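Local coordinates for glyceraldehyde-3-phosphate dehydrogenase (Sulfolobus solfataricus, PDB 1B7G), which oxidises and phosphorylates glyceraldehyde 3-phosphate to 1,3-bisphosphoglycerate in glycolysis, using NADP in preference to NAD, at residues A17-D25 and R326-I334; V29-A40 and R49-F60. The protein carries 1 engineered substitution. All blocks are in the same frame, centred on the assembly; numbering follows the deposited sequence.

Interaction 1 (A17-D25 and R326-I334); sequences ADAIIKQPD and RITNESLGI
The carboxamide of Q23 is the flat group that links the end of helix 11-21 to S331, and it works through its N-H groups. Both of those on NE2 are spent: one runs almost within the amide plane to the carbonyl O of A19 (NE2 to O 3.0 Å, 163° at the hydrogen), and the other crosses to OG of S331 at 2.8 Å, a partner lying 24° out of that plane. CD2 of L332 comes up to NE2 from the side of the plane opposite this hydroxyl. At the oxygen end, CG2 of I327 meets OE1 at 3.5 Å. OE1 also accepts from R313 of helix 304-315, so polar partners hold both ends of the amide and fix its rotation.

With chi1 at 62°, S331 keeps OG between its own N and carbonyl carbon, from where it donates to I327 O (2.7 Å) while receiving the amide. That carbonyl is gripped from opposite faces, by S331 OG and by S331 N. Apolar contacts flank the polar line: P24 CD rests 3.6 Å from I327 CG2, and A19 CB 3.5 Å from L332 CD2. The extended K22 crosses L332 obliquely, CD nearest its CD2, and its NZ reaches S331 O through one water.

Were Q23 an alanine, the S331 hydroxyl would probably lose its donor and R313 one of its acceptors, and a gap would open beside I327.

The contact docks the C-terminal helix 321-331, where it closes in a Schellman motif at G333, on the first helix of the nucleotide-binding domain. Its chemistry is directional: the relay from Q23 through S331 to I327 O defines the donor at each step, and so ties the amide's orientation to the last turns of both helices.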
loop_
_atom_site.group_PDB
_atom_site.type_symbol
_atom_site.label_atom_id
_atom_site.label_comp_id
_atom_site.label_asym_id
_atom_site.label_seq_id
_atom_site.Cartn_x
_atom_site.Cartn_y
_atom_site.Cartn_z
ATOM N N ALA A 17 -4.519 -2.089 17.550
ATOM C CA ALA A 17 -5.894 -1.636 17.857
ATOM C C ALA A 17 -6.897 -2.260 16.918
ATOM O O ALA A 17 -7.883 -2.859 17.406
ATOM C CB ALA A 17 -5.972 -0.131 17.916
ATOM N N ASP A 18 -6.634 -2.277 15.607
ATOM C CA ASP A 18 -7.506 -2.917 14.661
ATOM C C ASP A 18 -7.650 -4.427 14.881
ATOM O O ASP A 18 -8.772 -4.948 14.745
ATOM C CB ASP A 18 -7.115 -2.641 13.219
ATOM C CG ASP A 18 -7.485 -1.263 12.725
ATOM O OD1 ASP A 18 -8.126 -0.472 13.451
ATOM O OD2 ASP A 18 -7.124 -0.958 11.573
ATOM N N ALA A 19 -6.570 -5.122 15.254
ATOM C CA ALA A 19 -6.690 -6.561 15.525
ATOM C C ALA A 19 -7.524 -6.850 16.775
ATOM O O ALA A 19 -8.234 -7.868 16.811
ATOM C CB ALA A 19 -5.324 -7.246 15.668
ATOM N N ILE A 20 -7.433 -5.995 17.766
ATOM C CA ILE A 20 -8.189 -6.110 19.009
ATOM C C ILE A 20 -9.695 -5.994 18.708
ATOM O O ILE A 20 -10.489 -6.833 19.135
ATOM C CB ILE A 20 -7.787 -5.010 19.977
ATOM C CG1 ILE A 20 -6.385 -5.321 20.543
ATOM C CG2 ILE A 20 -8.795 -4.834 21.133
ATOM C CD1 ILE A 20 -5.792 -4.122 21.225
ATOM N N ILE A 21 -10.011 -5.067 17.805
ATOM C CA ILE A 21 -11.359 -4.886 17.317
ATOM C C ILE A 21 -11.861 -6.147 16.648
ATOM O O ILE A 21 -13.022 -6.538 16.883
ATOM C CB ILE A 21 -11.502 -3.681 16.360
ATOM C CG1 ILE A 21 -11.144 -2.413 17.108
ATOM C CG2 ILE A 21 -12.938 -3.612 15.830
ATOM C CD1 ILE A 21 -11.138 -1.116 16.330
ATOM N N LYS A 22 -11.022 -6.873 15.929
ATOM C CA LYS A 22 -11.456 -8.091 15.273
ATOM C C LYS A 22 -11.537 -9.302 16.185
ATOM O O LYS A 22 -12.011 -10.347 15.716
ATOM C CB LYS A 22 -10.551 -8.407 14.069
ATOM C CG LYS A 22 -10.596 -7.292 13.027
ATOM C CD LYS A 22 -9.734 -7.704 11.830
ATOM C CE LYS A 22 -9.904 -6.713 10.683
ATOM N NZ LYS A 22 -9.165 -7.198 9.489
ATOM N N GLN A 23 -11.101 -9.248 17.428
ATOM C CA GLN A 23 -11.147 -10.456 18.267
ATOM C C GLN A 23 -12.557 -10.599 18.870
ATOM O O GLN A 23 -13.114 -9.588 19.302
ATOM C CB GLN A 23 -10.122 -10.343 19.378
ATOM C CG GLN A 23 -8.655 -10.386 18.938
ATOM C CD GLN A 23 -8.352 -11.363 17.846
ATOM O OE1 GLN A 23 -8.354 -12.587 18.028
ATOM N NE2 GLN A 23 -8.129 -10.844 16.619
ATOM N N PRO A 24 -13.075 -11.804 18.956
ATOM C CA PRO A 24 -14.391 -12.040 19.559
ATOM C C PRO A 24 -14.402 -11.864 21.062
ATOM O O PRO A 24 -15.475 -11.615 21.651
ATOM C CB PRO A 24 -14.707 -13.486 19.201
ATOM C CG PRO A 24 -13.365 -14.118 19.034
ATOM C CD PRO A 24 -12.483 -13.043 18.433
ATOM N N ASP A 25 -13.263 -12.012 21.730
ATOM C CA ASP A 25 -13.210 -11.976 23.189
ATOM C C ASP A 25 -12.532 -10.777 23.753
ATOM O O ASP A 25 -12.123 -10.709 24.934
ATOM C CB ASP A 25 -12.513 -13.265 23.711
ATOM C CG ASP A 25 -11.092 -13.405 23.141
ATOM O OD1 ASP A 25 -10.790 -12.848 22.070
ATOM O OD2 ASP A 25 -10.282 -14.103 23.762
ATOM N N ARG A 326 -5.536 -20.194 17.012
ATOM C CA ARG A 326 -6.559 -20.422 15.992
ATOM C C ARG A 326 -7.452 -19.203 15.827
ATOM O O ARG A 326 -7.732 -18.809 14.685
ATOM C CB ARG A 326 -7.329 -21.724 16.223
ATOM C CG ARG A 326 -8.664 -21.782 15.505
ATOM C CD ARG A 326 -9.558 -22.922 15.985
ATOM N NE ARG A 326 -8.758 -24.111 16.238
ATOM C CZ ARG A 326 -8.471 -24.637 17.425
ATOM N NH1 ARG A 326 -8.958 -24.129 18.552
ATOM N NH2 ARG A 326 -7.672 -25.709 17.467
ATOM N N ILE A 327 -7.853 -18.533 16.897
ATOM C CA ILE A 327 -8.734 -17.365 16.789
ATOM C C ILE A 327 -7.975 -16.177 16.196
ATOM O O ILE A 327 -8.470 -15.467 15.332
ATOM C CB ILE A 327 -9.365 -17.014 18.135
ATOM C CG1 ILE A 327 -10.384 -18.155 18.480
ATOM C CG2 ILE A 327 -10.062 -15.691 18.135
ATOM C CD1 ILE A 327 -10.680 -18.252 19.958
ATOM N N THR A 328 -6.765 -15.970 16.703
ATOM C CA THR A 328 -5.908 -14.900 16.168
ATOM C C THR A 328 -5.738 -15.121 14.673
ATOM O O THR A 328 -6.077 -14.225 13.915
ATOM C CB THR A 328 -4.569 -14.906 16.864
ATOM O OG1 THR A 328 -4.806 -14.663 18.264
ATOM C CG2 THR A 328 -3.640 -13.800 16.311
ATOM N N ASN A 329 -5.349 -16.322 14.263
ATOM C CA ASN A 329 -5.151 -16.650 12.880
ATOM C C ASN A 329 -6.364 -16.466 11.987
ATOM O O ASN A 329 -6.262 -15.829 10.920
ATOM C CB ASN A 329 -4.565 -18.055 12.709
ATOM C CG ASN A 329 -3.097 -18.061 13.182
ATOM O OD1 ASN A 329 -2.493 -17.027 13.433
ATOM N ND2 ASN A 329 -2.582 -19.253 13.375
ATOM N N GLU A 330 -7.498 -17.039 12.399
ATOM C CA GLU A 330 -8.693 -16.958 11.573
ATOM C C GLU A 330 -9.176 -15.527 11.464
ATOM O O GLU A 330 -9.525 -15.054 10.404
ATOM C CB GLU A 330 -9.821 -17.841 12.184
ATOM C CG GLU A 330 -10.975 -18.057 11.225
ATOM C CD GLU A 330 -11.993 -16.967 11.073
ATOM O OE1 GLU A 330 -12.183 -16.117 11.981
ATOM O OE2 GLU A 330 -12.661 -16.939 10.001
ATOM N N SER A 331 -9.262 -14.830 12.613
ATOM C CA SER A 331 -9.808 -13.498 12.592
ATOM C C SER A 331 -8.923 -12.507 11.819
ATOM O O SER A 331 -9.440 -11.442 11.428
ATOM C CB SER A 331 -10.021 -12.957 14.004
ATOM O OG SER A 331 -8.802 -12.862 14.729
ATOM N N LEU A 332 -7.598 -12.735 11.797
ATOM C CA LEU A 332 -6.748 -11.686 11.172
ATOM C C LEU A 332 -6.369 -12.063 9.761
ATOM O O LEU A 332 -5.526 -11.381 9.154
ATOM C CB LEU A 332 -5.497 -11.480 12.025
ATOM C CG LEU A 332 -5.746 -10.940 13.445
ATOM C CD1 LEU A 332 -4.409 -10.678 14.126
ATOM C CD2 LEU A 332 -6.547 -9.643 13.404
ATOM N N GLY A 333 -6.885 -13.195 9.315
ATOM C CA GLY A 333 -6.640 -13.713 7.984
ATOM C C GLY A 333 -5.187 -14.123 7.770
ATOM O O GLY A 333 -4.647 -13.875 6.690
ATOM N N ILE A 334 -4.596 -14.792 8.750
ATOM C CA ILE A 334 -3.202 -15.224 8.676
ATOM C C ILE A 334 -3.104 -16.418 7.739
ATOM O O ILE A 334 -4.003 -17.254 7.683
ATOM C CB ILE A 334 -2.653 -15.557 10.068
ATOM C CG1 ILE A 334 -2.666 -14.360 11.017
ATOM C CG2 ILE A 334 -1.246 -16.148 10.015
ATOM C CD1 ILE A 334 -2.079 -13.071 10.461
HETATM O O HOH W 1 -8.851 -10.008 8.979
#

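Interaction 2 (V29-A40 and R49-F60); sequences VGVAKTSPNYEA and RIYVPQQSIKKF. Engineered in segment 49-60: V52 (natural residue Leu). With SO4 (sulfate ion), chain E.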
loop_
_atom_site.group_PDB
_atom_site.type_symbol
_atom_site.label_atom_id
_atom_site.label_comp_id
_atom_site.label_asym_id
_atom_site.label_seq_id
_atom_site.Cartn_x
_atom_site.Cartn_y
_atom_site.Cartn_z
ATOM N N VAL A 29 -10.614 -0.534 24.373
ATOM C CA VAL A 29 -11.053 0.531 25.274
ATOM C C VAL A 29 -10.707 1.877 24.687
ATOM O O VAL A 29 -11.450 2.853 24.783
ATOM C CB VAL A 29 -10.394 0.394 26.667
ATOM C CG1 VAL A 29 -10.535 1.661 27.482
ATOM C CG2 VAL A 29 -10.991 -0.787 27.430
ATOM N N GLY A 30 -9.517 1.971 24.074
ATOM C CA GLY A 30 -9.101 3.273 23.534
ATOM C C GLY A 30 -7.584 3.198 23.268
ATOM O O GLY A 30 -6.973 2.159 23.538
ATOM N N VAL A 31 -7.033 4.245 22.673
ATOM C CA VAL A 31 -5.608 4.270 22.320
ATOM C C VAL A 31 -4.969 5.543 22.855
ATOM O O VAL A 31 -5.632 6.570 22.984
ATOM C CB VAL A 31 -5.382 4.205 20.799
ATOM C CG1 VAL A 31 -6.101 3.024 20.172
ATOM C CG2 VAL A 31 -5.808 5.467 20.065
ATOM N N ALA A 32 -3.658 5.485 23.108
ATOM C CA ALA A 32 -2.959 6.647 23.657
ATOM C C ALA A 32 -1.951 7.205 22.651
ATOM O O ALA A 32 -1.229 6.447 21.978
ATOM C CB ALA A 32 -2.322 6.272 24.975
ATOM N N LYS A 33 -1.914 8.531 22.551
ATOM C CA LYS A 33 -1.079 9.195 21.534
ATOM C C LYS A 33 -0.675 10.596 21.964
ATOM O O LYS A 33 -1.440 11.220 22.715
ATOM C CB LYS A 33 -1.939 9.282 20.269
ATOM C CG LYS A 33 -1.335 10.094 19.148
ATOM C CD LYS A 33 -0.501 9.271 18.199
ATOM C CE LYS A 33 -0.103 10.090 16.967
ATOM N NZ LYS A 33 0.904 9.360 16.151
ATOM N N THR A 34 0.484 11.104 21.556
ATOM C CA THR A 34 0.902 12.429 21.989
ATOM C C THR A 34 0.590 13.542 20.999
ATOM O O THR A 34 0.205 14.639 21.435
ATOM C CB THR A 34 2.403 12.491 22.340
ATOM O OG1 THR A 34 2.666 11.608 23.428
ATOM C CG2 THR A 34 2.784 13.896 22.779
ATOM N N SER A 35 0.734 13.335 19.713
ATOM C CA SER A 35 0.506 14.333 18.694
ATOM C C SER A 35 -0.755 14.077 17.877
ATOM O O SER A 35 -1.016 12.962 17.440
ATOM C CB SER A 35 1.680 14.366 17.686
ATOM O OG SER A 35 2.895 14.147 18.368
ATOM N N PRO A 36 -1.481 15.147 17.561
ATOM C CA PRO A 36 -2.703 15.065 16.788
ATOM C C PRO A 36 -2.462 15.099 15.292
ATOM O O PRO A 36 -2.994 15.956 14.578
ATOM C CB PRO A 36 -3.463 16.307 17.246
ATOM C CG PRO A 36 -2.400 17.306 17.541
ATOM C CD PRO A 36 -1.231 16.514 18.086
ATOM N N ASN A 37 -1.700 14.137 14.787
ATOM C CA ASN A 37 -1.409 14.043 13.354
ATOM C C ASN A 37 -2.513 13.331 12.601
ATOM O O ASN A 37 -3.560 13.045 13.220
ATOM C CB ASN A 37 -0.044 13.374 13.189
ATOM C CG ASN A 37 -0.105 11.873 13.316
ATOM O OD1 ASN A 37 -0.904 11.332 14.088
ATOM N ND2 ASN A 37 0.705 11.206 12.492
ATOM N N TYR A 38 -2.330 12.972 11.353
ATOM C CA TYR A 38 -3.285 12.314 10.501
ATOM C C TYR A 38 -3.707 10.946 11.010
ATOM O O TYR A 38 -4.865 10.575 10.763
ATOM C CB TYR A 38 -2.854 12.237 9.028
ATOM C CG TYR A 38 -1.592 11.392 8.859
ATOM C CD1 TYR A 38 -0.329 11.939 8.908
ATOM C CD2 TYR A 38 -1.745 10.039 8.571
ATOM C CE1 TYR A 38 0.799 11.151 8.719
ATOM C CE2 TYR A 38 -0.623 9.240 8.422
ATOM C CZ TYR A 38 0.637 9.797 8.495
ATOM O OH TYR A 38 1.736 8.994 8.344
ATOM N N GLU A 39 -2.831 10.237 11.730
ATOM C CA GLU A 39 -3.177 8.971 12.336
ATOM C C GLU A 39 -4.208 9.185 13.453
ATOM O O GLU A 39 -5.210 8.476 13.402
ATOM C CB GLU A 39 -1.987 8.178 12.877
ATOM C CG GLU A 39 -1.292 7.364 11.763
ATOM C CD GLU A 39 0.189 7.161 12.062
ATOM O OE1 GLU A 39 0.828 8.072 12.634
ATOM O OE2 GLU A 39 0.727 6.080 11.743
ATOM N N ALA A 40 -4.009 10.156 14.341
ATOM C CA ALA A 40 -5.019 10.476 15.341
ATOM C C ALA A 40 -6.339 10.937 14.724
ATOM O O ALA A 40 -7.419 10.553 15.187
ATOM C CB ALA A 40 -4.507 11.545 16.307
ATOM N N ARG A 49 -11.539 6.004 20.763
ATOM C CA ARG A 49 -11.290 6.950 21.842
ATOM C C ARG A 49 -9.785 7.192 21.997
ATOM O O ARG A 49 -9.034 6.223 22.177
ATOM C CB ARG A 49 -11.834 6.384 23.157
ATOM C CG ARG A 49 -13.367 6.454 23.229
ATOM C CD ARG A 49 -13.855 5.904 24.572
ATOM N NE ARG A 49 -15.295 5.759 24.569
ATOM C CZ ARG A 49 -16.090 5.111 25.394
ATOM N NH1 ARG A 49 -15.635 4.430 26.436
ATOM N NH2 ARG A 49 -17.401 5.146 25.162
ATOM N N ILE A 50 -9.391 8.445 21.970
ATOM C CA ILE A 50 -8.004 8.827 22.124
ATOM C C ILE A 50 -7.703 9.496 23.452
ATOM O O ILE A 50 -8.326 10.479 23.848
ATOM C CB ILE A 50 -7.556 9.793 21.009
ATOM C CG1 ILE A 50 -7.845 9.170 19.636
ATOM C CG2 ILE A 50 -6.071 10.118 21.190
ATOM C CD1 ILE A 50 -7.617 10.156 18.506
ATOM N N TYR A 51 -6.742 8.933 24.161
ATOM C CA TYR A 51 -6.301 9.413 25.456
ATOM C C TYR A 51 -4.898 10.002 25.283
ATOM O O TYR A 51 -4.144 9.509 24.429
ATOM C CB TYR A 51 -6.310 8.301 26.465
ATOM C CG TYR A 51 -7.665 7.680 26.746
ATOM C CD1 TYR A 51 -8.297 6.865 25.836
ATOM C CD2 TYR A 51 -8.279 7.894 27.984
ATOM C CE1 TYR A 51 -9.532 6.298 26.120
ATOM C CE2 TYR A 51 -9.504 7.310 28.285
ATOM C CZ TYR A 51 -10.128 6.519 27.347
ATOM O OH TYR A 51 -11.350 5.929 27.628
ATOM N N VAL A 52 -4.596 11.068 25.985
ATOM C CA VAL A 52 -3.362 11.824 25.797
ATOM C C VAL A 52 -2.685 12.107 27.131
ATOM O O VAL A 52 -3.384 12.397 28.102
ATOM C CB VAL A 52 -3.707 13.186 25.159
ATOM C CG1 VAL A 52 -2.448 14.078 25.089
ATOM C CG2 VAL A 52 -4.265 13.042 23.744
ATOM N N PRO A 53 -1.355 12.114 27.173
ATOM C CA PRO A 53 -0.636 12.427 28.393
ATOM C C PRO A 53 -1.039 13.801 28.907
ATOM O O PRO A 53 -1.041 14.770 28.156
ATOM C CB PRO A 53 0.840 12.416 28.006
ATOM C CG PRO A 53 0.898 11.669 26.725
ATOM C CD PRO A 53 -0.443 11.808 26.057
ATOM N N GLN A 54 -1.366 13.869 30.181
ATOM C CA GLN A 54 -1.751 15.080 30.886
ATOM C C GLN A 54 -1.098 16.347 30.366
ATOM O O GLN A 54 -1.773 17.304 29.964
ATOM C CB GLN A 54 -1.398 14.865 32.361
ATOM C CG GLN A 54 -1.846 15.905 33.355
ATOM C CD GLN A 54 -1.360 15.527 34.753
ATOM O OE1 GLN A 54 -1.300 14.334 35.068
ATOM N NE2 GLN A 54 -1.010 16.520 35.558
ATOM N N GLN A 55 0.228 16.358 30.259
ATOM C CA GLN A 55 0.973 17.507 29.796
ATOM C C GLN A 55 0.820 17.816 28.328
ATOM O O GLN A 55 1.354 18.835 27.858
ATOM C CB GLN A 55 2.468 17.301 30.135
ATOM C CG GLN A 55 2.673 17.072 31.626
ATOM C CD GLN A 55 4.105 16.747 31.983
ATOM O OE1 GLN A 55 5.046 17.173 31.309
ATOM N NE2 GLN A 55 4.281 15.985 33.060
ATOM N N SER A 56 0.151 16.968 27.554
ATOM C CA SER A 56 -0.023 17.251 26.133
ATOM C C SER A 56 -1.474 17.536 25.798
ATOM O O SER A 56 -1.776 18.021 24.708
ATOM C CB SER A 56 0.520 16.065 25.319
ATOM O OG SER A 56 1.764 15.667 25.869
ATOM N N ILE A 57 -2.380 17.285 26.747
ATOM C CA ILE A 57 -3.797 17.462 26.521
ATOM C C ILE A 57 -4.174 18.766 25.847
ATOM O O ILE A 57 -4.925 18.696 24.853
ATOM C CB ILE A 57 -4.695 17.231 27.761
ATOM C CG1 ILE A 57 -4.438 15.845 28.344
ATOM C CG2 ILE A 57 -6.158 17.385 27.336
ATOM C CD1 ILE A 57 -5.585 15.155 29.045
ATOM N N LYS A 58 -3.724 19.923 26.328
ATOM C CA LYS A 58 -4.116 21.186 25.694
ATOM C C LYS A 58 -3.584 21.351 24.285
ATOM O O LYS A 58 -4.366 21.693 23.377
ATOM C CB LYS A 58 -3.811 22.391 26.572
ATOM C CG LYS A 58 -2.609 22.277 27.480
ATOM C CD LYS A 58 -2.636 23.299 28.611
ATOM C CE LYS A 58 -1.341 23.250 29.412
ATOM N NZ LYS A 58 -1.543 23.571 30.849
ATOM N N LYS A 59 -2.319 21.035 24.014
ATOM C CA LYS A 59 -1.812 21.173 22.637
ATOM C C LYS A 59 -2.554 20.219 21.716
ATOM O O LYS A 59 -2.972 20.571 20.617
ATOM C CB LYS A 59 -0.310 20.962 22.554
ATOM C CG LYS A 59 0.299 21.201 21.179
ATOM C CD LYS A 59 0.369 22.686 20.860
ATOM C CE LYS A 59 1.283 22.962 19.681
ATOM N NZ LYS A 59 1.890 24.325 19.744
ATOM N N PHE A 60 -2.795 18.994 22.208
ATOM C CA PHE A 60 -3.561 18.030 21.423
ATOM C C PHE A 60 -4.941 18.585 21.096
ATOM O O PHE A 60 -5.421 18.522 19.962
ATOM C CB PHE A 60 -3.675 16.701 22.168
ATOM C CG PHE A 60 -4.141 15.568 21.297
ATOM C CD1 PHE A 60 -5.484 15.379 21.045
ATOM C CD2 PHE A 60 -3.224 14.682 20.734
ATOM C CE1 PHE A 60 -5.922 14.337 20.252
ATOM C CE2 PHE A 60 -3.662 13.641 19.947
ATOM C CZ PHE A 60 -5.008 13.457 19.693
HETATM S S SO4 E . 3.473 10.885 18.716
HETATM O O1 SO4 E . 2.000 10.893 18.980
HETATM O O2 SO4 E . 3.713 10.873 17.230
HETATM O O3 SO4 E . 4.085 9.663 19.318
HETATM O O4 SO4 E . 4.114 12.100 19.310
HETATM O O HOH W 2 -12.270 3.128 21.823
#
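V31 and A32 pair in parallel with I50 and Y51, the backbone of 49-51 edging strand 26-32. V31 N donates to R49 O and V31 O accepts from Y51 N, both at 2.9 Å, and K33 N closes the ladder on Y51 O (3.1 Å). At G30 the Y51 ring passes so near that a beta carbon would collide with CE1. This is the beta-alpha-beta unit of a Rossmann fold: strand 26-32 leads through helix 38-45 to strand 50-51, the outermost strand at this end of the chain's parallel sheet.

Beyond the strands, P36 CB lies over one face of the F60 ring near its rim, a CH-pi contact 3.9 Å from the centroid; the engineered V52 backs the opposite face from F60's own segment, CG2 also near the rim. CG anti to the backbone N (chi1 -166°) swings the F60 ring toward 29-40, where CZ comes 3.9 Å from A40 CB.

A sulfate, probably from the crystallisation liquor, sits in the loop that in Rossmann dehydrogenases faces the adenosine ribose, and may mimic the 2'-phosphate of NADP. O1 takes the N-H groups of T34 and S35, S35 OG donates to O4 (2.6 Å), and K33 NZ adds a weak bond to O2.

How the interactions relate
The two contacts lie about 25 Å apart, centre to centre, yet each has a segment in the Rossmann domain. Helix 11-21, which carries one side of interaction 1, is followed in the chain by strand 26-32 of interaction 2, and the two meet where A17 CB packs on V31 CG1 at 3.9 Å. Along the sequence, interaction 2 is nested within the long loop that interaction 1 closes. One contact is thus local, building the sheet edge from neighbouring elements; the other spans 301 residues and brings helix 321-331, from the end of the chain, back against helix 11-21. Together they illustrate how a domain built locally is joined to distant sequence.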